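Local coordinates for protein endoribonuclease PemK (Escherichia coli, PDB 1M1F) that acts as the toxin of a plasmid-maintenance toxin-antitoxin system, probably as an endoribonuclease, and kills daughter cells that have lost the plasmid, at residues Q19-T29 with L39-S47. Sequence-based numbering, arbitrary orientation.
Sequences QQGTRPVLIVT and LPVVVPVTS
Gripped side-on by NE and NH2 of Arg23, the carbonyl O of Gln20 fixes a guanidinium whose remaining nitrogen, NH1, reaches across to Val45 O at 3.0 Å, close to the guanidinium plane. Arginine suits this place because it can donate from two sides of one flat group, NE and NH2 to the loop carbonyl and NH1 to the neighbouring strand; the bend at chi3 (57°) turns the chain back toward Gln20. Gln19 OE1 lies above the guanidinium plane of Arg23, displaced toward its rim, while Gln19 NE2 meets Thr46 CG2 at 3.4 Å. Further back along the side chain, Arg23 CD touches Pro44 CB.

From Pro24 onward the two segments pair as antiparallel strands. Val45 N donates to Pro24 O, and Leu26 and Val43 exchange a reciprocal pair, in which Leu26 N to Val43 O (2.8 Å) is almost straight at 173°. Pro44, lacking an N-H, fits the non-hydrogen-bonded position opposite Val25. Strands 22-27 and 41-46 are central in the antiparallel sheet of the SH3-like PemK/MazF fold, with 5-10 beyond the first and 71-79 beyond the second; helix 31-37 lies in the connection between them.

Beta-branched valine and isoleucine suit the extended strands. Val25 CG2 packs on Val42 CB at 3.8 Å, with Ile27 beside them; on the other face Leu26 CB meets Val43 CG2, and the longer leucine side chain continues to Met98 and Val101 of helix 95-106.

At the far end Val28 N bonds Val41 O, and Thr29 takes over the next position with its side chain: a chi1 of 34°, short of the staggered +60°, sets Thr29 OG1 where it accepts from Val41 N at 3.0 Å and also bonds Asn34. Thr29 CG2 packs against Val41 CG2; Ile108 of the second subunit lies on Thr29, and Pro77 of that subunit on Val41.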
ATOM      1  N   GLN A  19       9.412   6.527  -1.515  1.00 12.12           N
ATOM      2  CA  GLN A  19      10.188   6.555  -0.289  1.00 12.51           C
ATOM      3  C   GLN A  19      11.345   5.567  -0.398  1.00 13.01           C
ATOM      4  O   GLN A  19      11.143   4.400  -0.727  1.00 12.67           O
ATOM      5  CB  GLN A  19       9.299   6.211   0.903  1.00 12.74           C
ATOM      6  CG  GLN A  19       9.991   6.416   2.238  1.00 13.64           C
ATOM      7  CD  GLN A  19      10.327   7.872   2.506  1.00 15.93           C
ATOM      8  OE1 GLN A  19      11.488   8.212   2.739  1.00 17.79           O
ATOM      9  NE2 GLN A  19       9.322   8.729   2.463  1.00 17.49           N
ATOM     10  N   GLN A  20      12.552   6.046  -0.104  1.00 13.68           N
ATOM     11  CA  GLN A  20      13.771   5.248  -0.227  1.00 13.92           C
ATOM     12  C   GLN A  20      14.352   4.831   1.118  1.00 13.66           C
ATOM     13  O   GLN A  20      13.918   5.297   2.177  1.00 13.88           O
ATOM     14  CB  GLN A  20      14.875   6.052  -0.939  1.00 14.53           C
ATOM     15  CG  GLN A  20      14.445   6.828  -2.174  1.00 15.44           C
ATOM     16  CD  GLN A  20      15.616   7.490  -2.898  1.00 17.31           C
ATOM     17  OE1 GLN A  20      15.535   7.771  -4.099  1.00 20.31           O
ATOM     18  NE2 GLN A  20      16.702   7.741  -2.169  1.00 17.32           N
ATOM     19  N   GLY A  21      15.341   3.948   1.053  1.00 12.88           N
ATOM     20  CA  GLY A  21      16.171   3.624   2.202  1.00 12.55           C
ATOM     21  C   GLY A  21      15.771   2.470   3.095  1.00 11.77           C
ATOM     22  O   GLY A  21      14.723   1.845   2.941  1.00 12.23           O
ATOM     23  N   THR A  22      16.663   2.168   4.029  1.00 10.71           N
ATOM     24  CA  THR A  22      16.390   1.224   5.091  1.00 10.59           C
ATOM     25  C   THR A  22      15.886   2.090   6.238  1.00 10.14           C
ATOM     26  O   THR A  22      16.567   3.019   6.677  1.00 11.09           O
ATOM     27  CB  THR A  22      17.657   0.486   5.498  1.00 10.62           C
ATOM     28  OG1 THR A  22      18.055  -0.397   4.443  1.00 11.60           O
ATOM     29  CG2 THR A  22      17.395  -0.435   6.670  1.00 11.47           C
ATOM     30  N   ARG A  23      14.681   1.793   6.717  1.00  9.42           N
ATOM     31  CA  ARG A  23      14.057   2.621   7.731  1.00  8.95           C
ATOM     32  C   ARG A  23      12.984   1.838   8.456  1.00  8.68           C
ATOM     33  O   ARG A  23      12.576   0.758   8.031  1.00  8.45           O
ATOM     34  CB  ARG A  23      13.445   3.860   7.078  1.00  9.60           C
ATOM     35  CG  ARG A  23      12.327   3.551   6.109  1.00  9.87           C
ATOM     36  CD  ARG A  23      11.756   4.772   5.413  1.00 10.42           C
ATOM     37  NE  ARG A  23      12.770   5.540   4.695  1.00 11.88           N
ATOM     38  CZ  ARG A  23      13.281   6.696   5.102  1.00 12.90           C
ATOM     39  NH1 ARG A  23      12.885   7.273   6.231  1.00 13.60           N
ATOM     40  NH2 ARG A  23      14.205   7.295   4.364  1.00 14.18           N
ATOM     41  N   PRO A  24      12.525   2.381   9.572  1.00  8.10           N
ATOM     42  CA  PRO A  24      11.422   1.759  10.297  1.00  7.44           C
ATOM     43  C   PRO A  24      10.152   1.862   9.474  1.00  6.87           C
ATOM     44  O   PRO A  24       9.931   2.861   8.774  1.00  7.04           O
ATOM     45  CB  PRO A  24      11.303   2.602  11.574  1.00  7.73           C
ATOM     46  CG  PRO A  24      12.530   3.433  11.625  1.00  9.40           C
ATOM     47  CD  PRO A  24      13.001   3.601  10.234  1.00  9.15           C
ATOM     48  N   VAL A  25       9.357   0.808   9.552  1.00  6.21           N
ATOM     49  CA  VAL A  25       8.039   0.777   8.937  1.00  6.13           C
ATOM     50  C   VAL A  25       7.050   0.231   9.961  1.00  6.18           C
ATOM     51  O   VAL A  25       7.423  -0.539  10.852  1.00  6.83           O
ATOM     52  CB  VAL A  25       7.979  -0.060   7.628  1.00  6.09           C
ATOM     53  CG1 VAL A  25       8.999   0.428   6.610  1.00  6.65           C
ATOM     54  CG2 VAL A  25       8.153  -1.527   7.910  1.00  6.51           C
ATOM     55  N   LEU A  26       5.799   0.659   9.855  1.00  6.14           N
ATOM     56  CA  LEU A  26       4.739   0.244  10.766  1.00  5.74           C
ATOM     57  C   LEU A  26       3.811  -0.744  10.082  1.00  5.83           C
ATOM     58  O   LEU A  26       3.300  -0.457   9.003  1.00  5.51           O
ATOM     59  CB  LEU A  26       3.946   1.472  11.218  1.00  6.02           C
ATOM     60  CG  LEU A  26       2.764   1.245  12.161  1.00  6.54           C
ATOM     61  CD1 LEU A  26       3.247   0.644  13.476  1.00  8.29           C
ATOM     62  CD2 LEU A  26       2.019   2.543  12.398  1.00  7.68           C
ATOM     63  N   ILE A  27       3.581  -1.898  10.700  1.00  6.17           N
ATOM     64  CA  ILE A  27       2.706  -2.914  10.118  1.00  7.00           C
ATOM     65  C   ILE A  27       1.244  -2.528  10.292  1.00  6.79           C
ATOM     66  O   ILE A  27       0.779  -2.250  11.395  1.00  7.30           O
ATOM     67  CB  ILE A  27       3.008  -4.309  10.724  1.00  7.74           C
ATOM     68  CG1 ILE A  27       4.460  -4.712  10.389  1.00 10.84           C
ATOM     69  CG2 ILE A  27       2.007  -5.352  10.207  1.00  7.83           C
ATOM     70  CD1 ILE A  27       4.882  -6.125  10.788  1.00 12.51           C
ATOM     71  N   VAL A  28       0.529  -2.503   9.174  1.00  6.50           N
ATOM     72  CA  VAL A  28      -0.887  -2.141   9.117  1.00  7.30           C
ATOM     73  C   VAL A  28      -1.831  -3.336   9.236  1.00  6.80           C
ATOM     74  O   VAL A  28      -2.896  -3.235   9.838  1.00  7.52           O
ATOM     75  CB  VAL A  28      -1.177  -1.428   7.762  1.00  7.70           C
ATOM     76  CG1 VAL A  28      -2.665  -1.172   7.538  1.00  8.25           C
ATOM     77  CG2 VAL A  28      -0.390  -0.127   7.679  1.00  8.36           C
ATOM     78  N   THR A  29      -1.450  -4.457   8.633  1.00  6.96           N
ATOM     79  CA  THR A  29      -2.314  -5.627   8.568  1.00  7.28           C
ATOM     80  C   THR A  29      -2.195  -6.496   9.811  1.00  7.89           C
ATOM     81  O   THR A  29      -1.155  -6.505  10.468  1.00  8.32           O
ATOM     82  CB  THR A  29      -1.973  -6.445   7.309  1.00  6.98           C
ATOM     83  OG1 THR A  29      -0.562  -6.358   7.049  1.00  7.36           O
ATOM     84  CG2 THR A  29      -2.622  -5.849   6.065  1.00  6.67           C
ATOM     85  N   LEU A  39       3.046 -11.286   3.239  1.00  9.37           N
ATOM     86  CA  LEU A  39       3.159 -10.009   2.540  1.00  8.35           C
ATOM     87  C   LEU A  39       2.426  -8.914   3.314  1.00  7.03           C
ATOM     88  O   LEU A  39       1.393  -8.416   2.876  1.00  6.87           O
ATOM     89  CB  LEU A  39       2.586 -10.115   1.115  1.00  8.44           C
ATOM     90  CG  LEU A  39       3.424 -10.931   0.131  1.00  9.40           C
ATOM     91  CD1 LEU A  39       2.635 -11.219  -1.152  1.00 10.61           C
ATOM     92  CD2 LEU A  39       4.725 -10.197  -0.179  1.00 10.02           C
ATOM     93  N   PRO A  40       2.942  -8.519   4.471  1.00  6.32           N
ATOM     94  CA  PRO A  40       2.282  -7.465   5.242  1.00  6.14           C
ATOM     95  C   PRO A  40       2.221  -6.150   4.477  1.00  5.93           C
ATOM     96  O   PRO A  40       3.083  -5.854   3.652  1.00  5.59           O
ATOM     97  CB  PRO A  40       3.198  -7.301   6.460  1.00  6.18           C
ATOM     98  CG  PRO A  40       4.520  -7.781   5.968  1.00  7.20           C
ATOM     99  CD  PRO A  40       4.186  -8.970   5.120  1.00  6.70           C
ATOM    100  N   VAL A  41       1.191  -5.369   4.771  1.00  5.49           N
ATOM    101  CA  VAL A  41       1.118  -4.001   4.307  1.00  5.22           C
ATOM    102  C   VAL A  41       1.703  -3.123   5.419  1.00  5.50           C
ATOM    103  O   VAL A  41       1.353  -3.272   6.592  1.00  5.75           O
ATOM    104  CB  VAL A  41      -0.334  -3.566   3.984  1.00  5.37           C
ATOM    105  CG1 VAL A  41      -0.342  -2.127   3.507  1.00  5.64           C
ATOM    106  CG2 VAL A  41      -0.941  -4.492   2.946  1.00  6.01           C
ATOM    107  N   VAL A  42       2.600  -2.223   5.034  1.00  5.25           N
ATOM    108  CA  VAL A  42       3.289  -1.342   5.963  1.00  5.76           C
ATOM    109  C   VAL A  42       3.240   0.101   5.485  1.00  5.54           C
ATOM    110  O   VAL A  42       2.988   0.375   4.311  1.00  5.87           O
ATOM    111  CB  VAL A  42       4.794  -1.757   6.133  1.00  6.10           C
ATOM    112  CG1 VAL A  42       4.911  -3.236   6.412  1.00  5.59           C
ATOM    113  CG2 VAL A  42       5.617  -1.383   4.908  1.00  6.56           C
ATOM    114  N   VAL A  43       3.467   1.026   6.415  1.00  5.05           N
ATOM    115  CA  VAL A  43       3.659   2.436   6.070  1.00  5.24           C
ATOM    116  C   VAL A  43       5.005   2.878   6.658  1.00  5.41           C
ATOM    117  O   VAL A  43       5.374   2.476   7.769  1.00  5.89           O
ATOM    118  CB  VAL A  43       2.507   3.342   6.537  1.00  5.14           C
ATOM    119  CG1 VAL A  43       1.311   3.171   5.622  1.00  5.95           C
ATOM    120  CG2 VAL A  43       2.123   3.086   7.989  1.00  5.14           C
ATOM    121  N   PRO A  44       5.759   3.688   5.922  1.00  5.51           N
ATOM    122  CA  PRO A  44       7.102   4.060   6.370  1.00  6.31           C
ATOM    123  C   PRO A  44       7.150   5.194   7.379  1.00  6.27           C
ATOM    124  O   PRO A  44       6.269   6.048   7.420  1.00  6.97           O
ATOM    125  CB  PRO A  44       7.768   4.512   5.079  1.00  6.54           C
ATOM    126  CG  PRO A  44       6.647   5.080   4.270  1.00  6.38           C
ATOM    127  CD  PRO A  44       5.422   4.293   4.626  1.00  5.52           C
ATOM    128  N   VAL A  45       8.209   5.189   8.182  1.00  6.40           N
ATOM    129  CA  VAL A  45       8.493   6.248   9.143  1.00  7.09           C
ATOM    130  C   VAL A  45       9.643   7.088   8.606  1.00  8.20           C
ATOM    131  O   VAL A  45      10.655   6.539   8.150  1.00  9.36           O
ATOM    132  CB  VAL A  45       8.909   5.661  10.498  1.00  7.10           C
ATOM    133  CG1 VAL A  45       9.312   6.757  11.480  1.00  7.74           C
ATOM    134  CG2 VAL A  45       7.794   4.816  11.054  1.00  7.69           C
ATOM    135  N   THR A  46       9.479   8.406   8.638  1.00  9.53           N
ATOM    136  CA  THR A  46      10.512   9.344   8.200  1.00 11.79           C
ATOM    137  C   THR A  46      10.745  10.375   9.285  1.00 13.41           C
ATOM    138  O   THR A  46       9.984  10.472  10.237  1.00 11.53           O
ATOM    139  CB  THR A  46      10.085  10.120   6.931  1.00 12.62           C
ATOM    140  OG1 THR A  46       8.928  10.928   7.209  1.00 14.35           O
ATOM    141  CG2 THR A  46       9.656   9.197   5.826  1.00 13.90           C
ATOM    142  N   SER A  47      11.788  11.178   9.132  1.00 16.38           N
ATOM    143  CA  SER A  47      11.942  12.311  10.025  1.00 18.73           C
ATOM    144  C   SER A  47      11.042  13.401   9.440  1.00 19.70           C
ATOM    145  O   SER A  47      10.160  13.937  10.113  1.00 22.00           O
ATOM    146  CB  SER A  47      13.386  12.791  10.077  1.00 19.30           C
ATOM    147  OG  SER A  47      13.641  13.692   9.016  1.00 22.48           O
TER
HETATM  148  O   HOH W   1      14.284  10.283   6.870  1.00 30.05           O